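Local coordinates for protein nucleoporin NUP82 (Chaetomium thermophilum, PDB 5CWW) that probably serves as a structural component of the nuclear pore complex, this piece being its N-terminal beta-propeller domain, and takes part in mRNA and protein transport, at residues Phe473-Glu483 against Gln545-Thr554. Residues are numbered along the deposited sequence; the frame is centred on the assembly and turned at random.
Sequences FQTFDTLKPAE and QGSERDRIFT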
loop_
_atom_site.group_PDB
_atom_site.type_symbol
_atom_site.label_atom_id
_atom_site.label_comp_id
_atom_site.label_asym_id
_atom_site.label_seq_id
_atom_site.Cartn_x
_atom_site.Cartn_y
_atom_site.Cartn_z
ATOM N N PHE B 473 -16.614 -3.998 11.262
ATOM C CA PHE B 473 -16.987 -4.813 12.408
ATOM C C PHE B 473 -16.798 -4.052 13.711
ATOM O O PHE B 473 -17.637 -4.124 14.609
ATOM C CB PHE B 473 -16.169 -6.104 12.448
ATOM C CG PHE B 473 -16.214 -6.790 13.779
ATOM C CD1 PHE B 473 -17.366 -7.428 14.205
ATOM C CD2 PHE B 473 -15.109 -6.780 14.614
ATOM C CE1 PHE B 473 -17.415 -8.049 15.438
ATOM C CE2 PHE B 473 -15.150 -7.402 15.847
ATOM C CZ PHE B 473 -16.305 -8.034 16.261
ATOM N N GLN B 474 -15.699 -3.314 13.805
ATOM C CA GLN B 474 -15.359 -2.615 15.034
ATOM C C GLN B 474 -14.428 -1.434 14.770
ATOM O O GLN B 474 -13.599 -1.469 13.860
ATOM C CB GLN B 474 -14.721 -3.593 16.023
ATOM C CG GLN B 474 -14.350 -2.985 17.358
ATOM C CD GLN B 474 -13.801 -4.016 18.326
ATOM O OE1 GLN B 474 -13.405 -5.112 17.926
ATOM N NE2 GLN B 474 -13.781 -3.672 19.608
ATOM N N THR B 475 -14.583 -0.391 15.580
ATOM C CA THR B 475 -13.740 0.793 15.503
ATOM C C THR B 475 -13.411 1.246 16.917
ATOM O O THR B 475 -14.311 1.393 17.741
ATOM C CB THR B 475 -14.432 1.946 14.745
ATOM O OG1 THR B 475 -14.918 1.474 13.482
ATOM C CG2 THR B 475 -13.470 3.107 14.520
ATOM N N PHE B 476 -12.134 1.466 17.208
ATOM C CA PHE B 476 -11.742 1.913 18.540
ATOM C C PHE B 476 -10.486 2.779 18.527
ATOM O O PHE B 476 -9.608 2.610 17.680
ATOM C CB PHE B 476 -11.527 0.705 19.459
ATOM C CG PHE B 476 -10.520 -0.288 18.941
ATOM C CD1 PHE B 476 -9.168 -0.118 19.188
ATOM C CD2 PHE B 476 -10.929 -1.396 18.216
ATOM C CE1 PHE B 476 -8.243 -1.032 18.719
ATOM C CE2 PHE B 476 -10.008 -2.313 17.745
ATOM C CZ PHE B 476 -8.664 -2.130 17.996
ATOM N N ASP B 477 -10.417 3.709 19.474
ATOM C CA ASP B 477 -9.225 4.525 19.671
ATOM C C ASP B 477 -8.106 3.706 20.297
ATOM O O ASP B 477 -8.359 2.722 20.995
ATOM C CB ASP B 477 -9.530 5.734 20.563
ATOM C CG ASP B 477 -10.336 6.808 19.854
ATOM O OD1 ASP B 477 -10.192 6.958 18.622
ATOM O OD2 ASP B 477 -11.100 7.520 20.538
ATOM N N THR B 478 -6.867 4.117 20.038
ATOM C CA THR B 478 -5.708 3.579 20.742
ATOM C C THR B 478 -4.964 4.701 21.463
ATOM O O THR B 478 -4.050 4.442 22.244
ATOM C CB THR B 478 -4.741 2.856 19.789
ATOM O OG1 THR B 478 -4.229 3.781 18.820
ATOM C CG2 THR B 478 -5.447 1.705 19.082
ATOM N N LEU B 479 -5.359 5.942 21.187
ATOM C CA LEU B 479 -4.763 7.115 21.825
ATOM C C LEU B 479 -5.821 7.965 22.518
ATOM O O LEU B 479 -6.973 8.011 22.088
ATOM C CB LEU B 479 -4.023 7.973 20.796
ATOM C CG LEU B 479 -2.839 7.339 20.065
ATOM C CD1 LEU B 479 -2.309 8.294 19.002
ATOM C CD2 LEU B 479 -1.739 6.963 21.040
ATOM N N LYS B 480 -5.422 8.641 23.591
ATOM C CA LYS B 480 -6.277 9.644 24.208
ATOM C C LYS B 480 -6.184 10.914 23.368
ATOM O O LYS B 480 -5.195 11.109 22.665
ATOM C CB LYS B 480 -5.861 9.927 25.652
ATOM C CG LYS B 480 -5.703 8.693 26.522
ATOM C CD LYS B 480 -5.648 9.070 27.997
ATOM C CE LYS B 480 -5.242 7.893 28.867
ATOM N NZ LYS B 480 -3.826 7.492 28.637
ATOM N N PRO B 481 -7.212 11.777 23.432
ATOM C CA PRO B 481 -7.213 13.022 22.654
ATOM C C PRO B 481 -5.946 13.855 22.844
ATOM O O PRO B 481 -5.458 14.462 21.892
ATOM C CB PRO B 481 -8.437 13.765 23.194
ATOM C CG PRO B 481 -9.350 12.690 23.660
ATOM C CD PRO B 481 -8.463 11.602 24.191
ATOM N N ALA B 482 -5.420 13.866 24.065
ATOM C CA ALA B 482 -4.229 14.646 24.387
ATOM C C ALA B 482 -2.969 14.049 23.764
ATOM O O ALA B 482 -1.945 14.722 23.656
ATOM C CB ALA B 482 -4.069 14.753 25.895
ATOM N N GLU B 483 -3.051 12.785 23.357
ATOM C CA GLU B 483 -1.900 12.079 22.801
ATOM C C GLU B 483 -1.823 12.206 21.282
ATOM O O GLU B 483 -0.789 11.919 20.680
ATOM C CB GLU B 483 -1.949 10.601 23.192
ATOM C CG GLU B 483 -1.827 10.359 24.685
ATOM C CD GLU B 483 -1.896 8.891 25.042
ATOM O OE1 GLU B 483 -2.880 8.226 24.655
ATOM O OE2 GLU B 483 -0.958 8.395 25.703
ATOM N N GLN B 545 -17.590 -8.591 22.890
ATOM C CA GLN B 545 -16.707 -7.429 22.815
ATOM C C GLN B 545 -15.670 -7.582 21.705
ATOM O O GLN B 545 -15.007 -6.614 21.329
ATOM C CB GLN B 545 -16.003 -7.207 24.154
ATOM C CG GLN B 545 -16.949 -7.028 25.330
ATOM C CD GLN B 545 -16.233 -6.593 26.593
ATOM O OE1 GLN B 545 -16.310 -7.258 27.625
ATOM N NE2 GLN B 545 -15.529 -5.469 26.517
ATOM N N GLY B 546 -15.532 -8.797 21.187
ATOM C CA GLY B 546 -14.643 -9.048 20.068
ATOM C C GLY B 546 -13.179 -8.912 20.433
ATOM O O GLY B 546 -12.680 -9.601 21.322
ATOM N N SER B 547 -12.491 -8.013 19.736
ATOM C CA SER B 547 -11.050 -7.855 19.896
ATOM C C SER B 547 -10.682 -7.276 21.257
ATOM O O SER B 547 -11.447 -6.511 21.843
ATOM C CB SER B 547 -10.492 -6.954 18.791
ATOM O OG SER B 547 -10.922 -5.616 18.966
ATOM N N GLU B 548 -9.504 -7.650 21.752
ATOM C CA GLU B 548 -8.972 -7.083 22.986
ATOM C C GLU B 548 -7.792 -6.172 22.677
ATOM O O GLU B 548 -7.070 -6.380 21.702
ATOM C CB GLU B 548 -8.546 -8.189 23.957
ATOM C CG GLU B 548 -7.350 -9.009 23.493
ATOM C CD GLU B 548 -6.918 -10.044 24.516
ATOM O OE1 GLU B 548 -7.720 -10.369 25.420
ATOM O OE2 GLU B 548 -5.771 -10.530 24.417
ATOM N N ARG B 549 -7.603 -5.162 23.518
ATOM C CA ARG B 549 -6.533 -4.193 23.334
ATOM C C ARG B 549 -5.972 -3.771 24.684
ATOM O O ARG B 549 -6.722 -3.541 25.635
ATOM C CB ARG B 549 -7.034 -2.973 22.561
ATOM C CG ARG B 549 -8.312 -2.365 23.117
ATOM C CD ARG B 549 -9.107 -1.644 22.042
ATOM N NE ARG B 549 -10.492 -1.423 22.449
ATOM C CZ ARG B 549 -11.453 -2.340 22.374
ATOM N NH1 ARG B 549 -12.682 -2.044 22.770
ATOM N NH2 ARG B 549 -11.192 -3.554 21.905
ATOM N N ASP B 550 -4.651 -3.674 24.765
ATOM C CA ASP B 550 -3.992 -3.284 26.003
ATOM C C ASP B 550 -2.709 -2.521 25.716
ATOM O O ASP B 550 -1.881 -2.960 24.916
ATOM C CB ASP B 550 -3.689 -4.514 26.858
ATOM C CG ASP B 550 -3.073 -4.154 28.195
ATOM O OD1 ASP B 550 -3.832 -3.812 29.126
ATOM O OD2 ASP B 550 -1.831 -4.213 28.314
ATOM N N ARG B 551 -2.548 -1.374 26.365
ATOM C CA ARG B 551 -1.334 -0.594 26.210
ATOM C C ARG B 551 -0.203 -1.207 27.020
ATOM O O ARG B 551 -0.354 -1.484 28.209
ATOM C CB ARG B 551 -1.551 0.852 26.637
ATOM C CG ARG B 551 -0.296 1.687 26.497
ATOM C CD ARG B 551 -0.594 3.167 26.443
ATOM N NE ARG B 551 -1.467 3.529 25.332
ATOM C CZ ARG B 551 -1.674 4.779 24.936
ATOM N NH1 ARG B 551 -2.486 5.028 23.923
ATOM N NH2 ARG B 551 -1.063 5.783 25.550
ATOM N N ILE B 552 0.930 -1.406 26.361
ATOM C CA ILE B 552 2.092 -2.039 26.970
ATOM C C ILE B 552 3.134 -1.005 27.378
ATOM O O ILE B 552 3.953 -1.250 28.263
ATOM C CB ILE B 552 2.718 -3.059 26.019
ATOM C CG1 ILE B 552 3.210 -2.362 24.752
ATOM C CG2 ILE B 552 1.695 -4.134 25.666
ATOM C CD1 ILE B 552 4.021 -3.239 23.882
ATOM N N PHE B 553 3.101 0.148 26.719
ATOM C CA PHE B 553 4.120 1.172 26.904
ATOM C C PHE B 553 3.579 2.557 26.583
ATOM O O PHE B 553 2.818 2.737 25.632
ATOM C CB PHE B 553 5.335 0.883 26.022
ATOM C CG PHE B 553 6.372 1.970 26.043
ATOM C CD1 PHE B 553 7.252 2.087 27.105
ATOM C CD2 PHE B 553 6.465 2.877 25.001
ATOM C CE1 PHE B 553 8.206 3.086 27.126
ATOM C CE2 PHE B 553 7.417 3.881 25.018
ATOM C CZ PHE B 553 8.287 3.983 26.083
ATOM N N THR B 554 3.984 3.528 27.394
ATOM C CA THR B 554 3.611 4.920 27.193
ATOM C C THR B 554 4.828 5.822 27.345
ATOM O O THR B 554 5.554 5.737 28.336
ATOM C CB THR B 554 2.530 5.363 28.190
ATOM O OG1 THR B 554 1.479 4.394 28.215
ATOM C CG2 THR B 554 1.960 6.720 27.799
#
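Arg-551 reaches across to Glu-483 and grips its carboxylate nearly coplanar with the guanidinium. Arg-551 NH2 meets the syn lone pair of Glu-483 OE2 at 2.6 Å, the strong arm of the salt bridge; both bonds to Glu-483 OE1 are weak. With five donor hydrogens, arginine could also serve a backbone carbonyl, but Arg-551 NH1 lies too close to Thr-478 O for that bond to be trusted. The arginine side chain bends at chi3 (-59°), turning the guanidinium edge to Glu-483, with Thr-478 O near the same plane. Further along, Phe-476 offers one face of its flat apolar ring to the Arg-549 guanidinium, planes 22° apart, a cation-pi stack; Arg-549 CD adds a CH-pi contact, 3.6 Å from the ring centroid. Ser-547 and Gln-474 are both buried and satisfy each other: OG donates to OE1 at 2.7 Å, from above the carbonyl plane. Neighbouring beta-propeller blades meet here, strand 469-476 and the turn after it lying against strand 548-554, outermost in its sheet within this chain, and the loop before it. Behind the first shell, Lys-480 N donates almost straight to the anti lone pair of Glu-483 OE1 (2.8 Å), fixing the carboxylate for Arg-551. Phe-476 also packs on Val-437 and Ile-513, while its backbone and that of Thr-475 continue the sheet into a strand of another protein's chain.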